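Local coordinates for protein GH5 (Bacteroidetes bacterium AC2a, PDB 4YHE) that acts as a cellulase of glycoside hydrolase family 5, probably cleaving beta-1,4-glucosidic bonds within cellulose and related glucan chains, at residues 6-11 and 283-288; 278-283 and 289-294. One frame throughout, in Å; residues are numbered along the deposited sequence.

Contact 1: 6-11 and 283-288; sequences EAVQFG and MYIRRG
V8 and G288 bring their backbones together where an N-terminal helix meets the tail of another, with 6.0 Å between V8 CA and G288 CA. The partner, helix 270-285, unwinds here after a wider pi-type turn. It closes in a Schellman motif: G288 N bonds to I285 O at 2.8 Å, V289 N bonds to Y284 O, and G288 is the C-prime residue with positive phi. Within it, I285 to G288 form a type I turn. With no side chain on G288, its main chain is directly accessible to V8. The CG2 methyl of V8, anti to its own carbonyl carbon, lies 3.7 Å from G288 C and almost as near G288 CA. The other branch, CG1, is anti to the backbone N (chi1 173°) and faces the I285 side chain, 4.3 Å from I285 CG2. A7 adds a smaller touch, its CB 4.0 Å from G288 O. The contact between the two segments is thus methyl against peptide and methyl against methyl, and two polar groups at its margin, G288 O and V8 N, are paired by N5: its side-chain amide gives a hydrogen bond to G288 O through ND2 and takes one from V8 N through OD1. In the fold, helix 6-13 lies across the end of the barrel where the strands begin. A7 also packs on P290, V8 on R325, and F10 stacks with Y208, while I285 reaches inward to V291 of strand 291-296.

Contact 2: 278-283 and 289-294; sequences NRLFNM and VPVYFG
L280 meets V291 and F293 at a helix-strand interface of the TIM barrel, where an outer helix lies against the strand that follows it in the chain. The CD1 methyl of the leucine touches both strand residues. CD1 comes to 3.6 Å from F293 CZ and 4.0 Å from F293 CE1, approaching the ring obliquely at its outer end, and sits at 4.2 Å from V291 CG1. Helix 270-285 and strand 291-296 form the second half of a beta-alpha-beta unit that starts at strand 236-242, the neighbouring parallel strand in the closed eight-stranded sheet. V291 and F293 alternate with Y292 along the strand, so their side chains lie on the helix-facing side of the barrel wall while Y292 points inward, its OH bonded to E160. The CG2 branch of V291, anti to its carbonyl carbon, is turned to the helix backbone at 4.2 Å from L280 O. F293 has its CG anti to the carbonyl carbon (chi1 -75°), which carries the CZ end of the ring toward the helix, where M276 and L277 also touch it. On the strand's flanks, F293 bonds through its backbone to S327 and L329, and Y292 to V238 and V240.

Both contacts are buried and are made without hydrogen bonds between their segments, and both draw on helix 270-285, yet they serve different boundaries of the barrel. Contact 2, whose centre lies about 13 Å from that of the chain, is mostly side chain against side chain between the helix and its following strand. Contact 1, with its centre about 18 Å from the chain's, lies at the helix's end and sets methyl groups largely against main chain, joining parts of the sequence some 270 residues apart. The two abut: Y284 CB packs at 3.4 Å on V291 CG2, and P290 CG, just ahead of the strand, sits 3.4 Å from A7 O. The N-terminal helix therefore touches both the helix terminus and the approach to the strand.

Contact 1: 6-11 and 283-288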
loop_
_atom_site.group_PDB
_atom_site.type_symbol
_atom_site.label_atom_id
_atom_site.label_comp_id
_atom_site.label_asym_id
_atom_site.label_seq_id
_atom_site.Cartn_x
_atom_site.Cartn_y
_atom_site.Cartn_z
ATOM N N GLU A 6 4.909 7.382 -20.400
ATOM C CA GLU A 6 5.827 6.372 -19.864
ATOM C C GLU A 6 5.525 6.100 -18.362
ATOM O O GLU A 6 5.534 4.962 -17.914
ATOM C CB GLU A 6 7.274 6.834 -20.091
ATOM C CG GLU A 6 8.366 5.872 -19.647
ATOM C CD GLU A 6 9.766 6.512 -19.505
ATOM O OE1 GLU A 6 9.958 7.688 -19.897
ATOM O OE2 GLU A 6 10.690 5.834 -18.982
ATOM N N ALA A 7 5.222 7.148 -17.611
ATOM C CA ALA A 7 4.923 7.004 -16.194
ATOM C C ALA A 7 3.733 6.107 -15.914
ATOM O O ALA A 7 3.842 5.224 -15.059
ATOM C CB ALA A 7 4.732 8.357 -15.553
ATOM N N VAL A 8 2.611 6.315 -16.610
ATOM C CA VAL A 8 1.407 5.544 -16.373
ATOM C C VAL A 8 1.638 4.121 -16.823
ATOM O O VAL A 8 1.124 3.197 -16.207
ATOM C CB VAL A 8 0.156 6.141 -17.055
ATOM C CG1 VAL A 8 -1.050 5.220 -16.938
ATOM C CG2 VAL A 8 -0.158 7.508 -16.444
ATOM N N GLN A 9 2.389 3.947 -17.918
ATOM C CA GLN A 9 2.792 2.616 -18.338
ATOM C C GLN A 9 3.528 1.904 -17.213
ATOM O O GLN A 9 3.255 0.726 -16.950
ATOM C CB GLN A 9 3.713 2.664 -19.567
ATOM C CG GLN A 9 3.006 2.631 -20.912
ATOM C CD GLN A 9 4.015 2.672 -22.072
ATOM O OE1 GLN A 9 4.130 3.684 -22.770
ATOM N NE2 GLN A 9 4.781 1.602 -22.238
ATOM N N PHE A 10 4.441 2.617 -16.562
ATOM C CA PHE A 10 5.198 2.051 -15.428
ATOM C C PHE A 10 4.279 1.627 -14.271
ATOM O O PHE A 10 4.353 0.475 -13.818
ATOM C CB PHE A 10 6.274 2.981 -14.893
ATOM C CG PHE A 10 7.027 2.381 -13.754
ATOM C CD1 PHE A 10 8.001 1.411 -13.993
ATOM C CD2 PHE A 10 6.713 2.706 -12.433
ATOM C CE1 PHE A 10 8.681 0.814 -12.935
ATOM C CE2 PHE A 10 7.389 2.111 -11.366
ATOM C CZ PHE A 10 8.361 1.166 -11.612
ATOM N N GLY A 11 3.405 2.532 -13.822
ATOM C CA GLY A 11 2.326 2.162 -12.875
ATOM C C GLY A 11 1.569 0.893 -13.229
ATOM O O GLY A 11 1.403 -0.038 -12.400
ATOM N N MET A 283 -8.243 12.796 -11.573
ATOM C CA MET A 283 -7.263 13.669 -10.962
ATOM C C MET A 283 -5.823 13.372 -11.416
ATOM O O MET A 283 -5.025 14.278 -11.576
ATOM C CB MET A 283 -7.340 13.577 -9.440
ATOM C CG MET A 283 -6.500 14.610 -8.732
ATOM S SD MET A 283 -7.201 16.264 -8.937
ATOM C CE MET A 283 -6.118 17.232 -7.897
ATOM N N TYR A 284 -5.503 12.100 -11.629
ATOM C CA TYR A 284 -4.132 11.682 -11.779
ATOM C C TYR A 284 -3.925 11.000 -13.170
ATOM O O TYR A 284 -3.215 11.530 -14.022
ATOM C CB TYR A 284 -3.721 10.774 -10.601
ATOM C CG TYR A 284 -3.834 11.468 -9.232
ATOM C CD1 TYR A 284 -3.189 12.659 -8.983
ATOM C CD2 TYR A 284 -4.605 10.912 -8.207
ATOM C CE1 TYR A 284 -3.281 13.295 -7.732
ATOM C CE2 TYR A 284 -4.739 11.545 -6.975
ATOM C CZ TYR A 284 -4.086 12.722 -6.734
ATOM O OH TYR A 284 -4.229 13.354 -5.472
ATOM N N ILE A 285 -4.529 9.859 -13.376
ATOM C CA ILE A 285 -4.216 9.049 -14.550
ATOM C C ILE A 285 -4.422 9.882 -15.829
ATOM O O ILE A 285 -3.563 9.900 -16.709
ATOM C CB ILE A 285 -5.082 7.812 -14.652
ATOM C CG1 ILE A 285 -4.901 6.868 -13.448
ATOM C CG2 ILE A 285 -4.809 7.070 -15.970
ATOM C CD1 ILE A 285 -3.517 6.284 -13.265
ATOM N N ARG A 286 -5.573 10.548 -15.913
ATOM C CA ARG A 286 -5.950 11.342 -17.090
ATOM C C ARG A 286 -4.928 12.447 -17.400
ATOM O O ARG A 286 -4.815 12.889 -18.532
ATOM C CB ARG A 286 -7.371 11.900 -16.863
ATOM C CG ARG A 286 -7.997 12.611 -18.037
ATOM C CD ARG A 286 -9.487 12.889 -17.852
ATOM N NE ARG A 286 -9.799 13.792 -16.729
ATOM C CZ ARG A 286 -11.010 14.332 -16.506
ATOM N NH1 ARG A 286 -12.025 14.060 -17.316
ATOM N NH2 ARG A 286 -11.213 15.142 -15.462
ATOM N N ARG A 287 -4.178 12.865 -16.383
ATOM C CA ARG A 287 -3.144 13.851 -16.461
ATOM C C ARG A 287 -1.747 13.244 -16.611
ATOM O O ARG A 287 -0.776 13.961 -16.509
ATOM C CB ARG A 287 -3.123 14.696 -15.160
ATOM C CG ARG A 287 -4.470 15.203 -14.711
ATOM C CD ARG A 287 -4.926 16.361 -15.572
ATOM N NE ARG A 287 -3.976 17.475 -15.552
ATOM C CZ ARG A 287 -3.784 18.308 -14.519
ATOM N NH1 ARG A 287 -4.473 18.203 -13.385
ATOM N NH2 ARG A 287 -2.890 19.274 -14.620
ATOM N N GLY A 288 -1.636 11.942 -16.812
ATOM C CA GLY A 288 -0.327 11.295 -16.930
ATOM C C GLY A 288 0.402 11.038 -15.619
ATOM O O GLY A 288 1.638 10.864 -15.618
#

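Contact 2: 278-283 and 289-294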
loop_
_atom_site.group_PDB
_atom_site.type_symbol
_atom_site.label_atom_id
_atom_site.label_comp_id
_atom_site.label_asym_id
_atom_site.label_seq_id
_atom_site.Cartn_x
_atom_site.Cartn_y
_atom_site.Cartn_z
ATOM N N ASN A 278 -12.967 6.535 -10.163
ATOM C CA ASN A 278 -13.117 7.608 -11.139
ATOM C C ASN A 278 -12.462 8.899 -10.703
ATOM O O ASN A 278 -11.837 9.591 -11.513
ATOM C CB ASN A 278 -14.591 7.844 -11.457
ATOM C CG ASN A 278 -15.152 6.806 -12.418
ATOM O OD1 ASN A 278 -14.403 6.197 -13.173
ATOM N ND2 ASN A 278 -16.461 6.550 -12.343
ATOM N N ARG A 279 -12.562 9.214 -9.418
ATOM C CA ARG A 279 -11.906 10.413 -8.913
ATOM C C ARG A 279 -10.381 10.363 -9.050
ATOM O O ARG A 279 -9.759 11.333 -9.422
ATOM C CB ARG A 279 -12.395 10.708 -7.490
ATOM C CG ARG A 279 -13.875 11.091 -7.536
ATOM C CD ARG A 279 -14.413 11.642 -6.232
ATOM N NE ARG A 279 -14.558 10.629 -5.209
ATOM C CZ ARG A 279 -15.579 9.777 -5.084
ATOM N NH1 ARG A 279 -16.576 9.749 -5.945
ATOM N NH2 ARG A 279 -15.582 8.930 -4.062
ATOM N N LEU A 280 -9.801 9.193 -8.818
ATOM C CA LEU A 280 -8.379 8.976 -8.996
ATOM C C LEU A 280 -7.986 9.013 -10.478
ATOM O O LEU A 280 -6.957 9.546 -10.880
ATOM C CB LEU A 280 -8.024 7.612 -8.422
ATOM C CG LEU A 280 -8.099 7.490 -6.891
ATOM C CD1 LEU A 280 -7.890 6.024 -6.493
ATOM C CD2 LEU A 280 -7.062 8.395 -6.250
ATOM N N PHE A 281 -8.811 8.396 -11.275
ATOM C CA PHE A 281 -8.565 8.410 -12.707
ATOM C C PHE A 281 -8.538 9.827 -13.239
ATOM O O PHE A 281 -7.576 10.231 -13.869
ATOM C CB PHE A 281 -9.574 7.577 -13.431
ATOM C CG PHE A 281 -9.383 7.605 -14.927
ATOM C CD1 PHE A 281 -8.468 6.761 -15.539
ATOM C CD2 PHE A 281 -10.076 8.512 -15.699
ATOM C CE1 PHE A 281 -8.264 6.799 -16.897
ATOM C CE2 PHE A 281 -9.881 8.561 -17.074
ATOM C CZ PHE A 281 -8.977 7.712 -17.667
ATOM N N ASN A 282 -9.541 10.629 -12.903
ATOM C CA ASN A 282 -9.619 11.982 -13.417
ATOM C C ASN A 282 -8.561 12.942 -12.852
ATOM O O ASN A 282 -8.035 13.833 -13.573
ATOM C CB ASN A 282 -11.033 12.540 -13.188
ATOM C CG ASN A 282 -12.087 11.823 -14.008
ATOM O OD1 ASN A 282 -11.862 11.444 -15.149
ATOM N ND2 ASN A 282 -13.251 11.643 -13.427
ATOM N N MET A 283 -8.243 12.796 -11.573
ATOM C CA MET A 283 -7.263 13.669 -10.962
ATOM C C MET A 283 -5.823 13.372 -11.416
ATOM O O MET A 283 -5.025 14.278 -11.576
ATOM C CB MET A 283 -7.340 13.577 -9.440
ATOM C CG MET A 283 -6.500 14.610 -8.732
ATOM S SD MET A 283 -7.201 16.264 -8.937
ATOM C CE MET A 283 -6.118 17.232 -7.897
ATOM N N VAL A 289 -0.348 11.012 -14.518
ATOM C CA VAL A 289 0.230 10.747 -13.187
ATOM C C VAL A 289 -0.229 9.364 -12.742
ATOM O O VAL A 289 -1.404 9.145 -12.566
ATOM C CB VAL A 289 -0.179 11.809 -12.118
ATOM C CG1 VAL A 289 0.301 11.385 -10.735
ATOM C CG2 VAL A 289 0.383 13.183 -12.469
ATOM N N PRO A 290 0.704 8.404 -12.562
ATOM C CA PRO A 290 0.238 7.072 -12.138
ATOM C C PRO A 290 -0.286 7.020 -10.716
ATOM O O PRO A 290 0.129 7.805 -9.845
ATOM C CB PRO A 290 1.477 6.170 -12.263
ATOM C CG PRO A 290 2.621 7.110 -12.489
ATOM C CD PRO A 290 2.153 8.496 -12.698
ATOM N N VAL A 291 -1.187 6.067 -10.513
ATOM C CA VAL A 291 -1.788 5.787 -9.214
ATOM C C VAL A 291 -1.693 4.289 -8.971
ATOM O O VAL A 291 -1.930 3.502 -9.853
ATOM C CB VAL A 291 -3.293 6.149 -9.168
ATOM C CG1 VAL A 291 -3.876 5.878 -7.790
ATOM C CG2 VAL A 291 -3.510 7.582 -9.577
ATOM N N TYR A 292 -1.351 3.907 -7.744
ATOM C CA TYR A 292 -1.361 2.517 -7.357
ATOM C C TYR A 292 -1.966 2.417 -5.973
ATOM O O TYR A 292 -1.800 3.315 -5.140
ATOM C CB TYR A 292 0.025 1.870 -7.409
ATOM C CG TYR A 292 0.998 2.344 -6.334
ATOM C CD1 TYR A 292 1.726 3.518 -6.495
ATOM C CD2 TYR A 292 1.191 1.605 -5.167
ATOM C CE1 TYR A 292 2.621 3.951 -5.523
ATOM C CE2 TYR A 292 2.079 2.036 -4.178
ATOM C CZ TYR A 292 2.800 3.195 -4.362
ATOM O OH TYR A 292 3.679 3.615 -3.437
ATOM N N PHE A 293 -2.682 1.328 -5.779
ATOM C CA PHE A 293 -3.117 0.899 -4.469
ATOM C C PHE A 293 -1.955 0.157 -3.799
ATOM O O PHE A 293 -1.684 -0.998 -4.101
ATOM C CB PHE A 293 -4.426 0.097 -4.530
ATOM C CG PHE A 293 -5.639 0.958 -4.774
ATOM C CD1 PHE A 293 -6.042 1.252 -6.070
ATOM C CD2 PHE A 293 -6.352 1.516 -3.706
ATOM C CE1 PHE A 293 -7.141 2.068 -6.301
ATOM C CE2 PHE A 293 -7.424 2.374 -3.923
ATOM C CZ PHE A 293 -7.825 2.656 -5.237
ATOM N N GLY A 294 -1.288 0.843 -2.861
ATOM C CA GLY A 294 -0.286 0.223 -2.011
ATOM C C GLY A 294 -0.838 -0.946 -1.217
ATOM O O GLY A 294 -0.121 -1.896 -0.930
#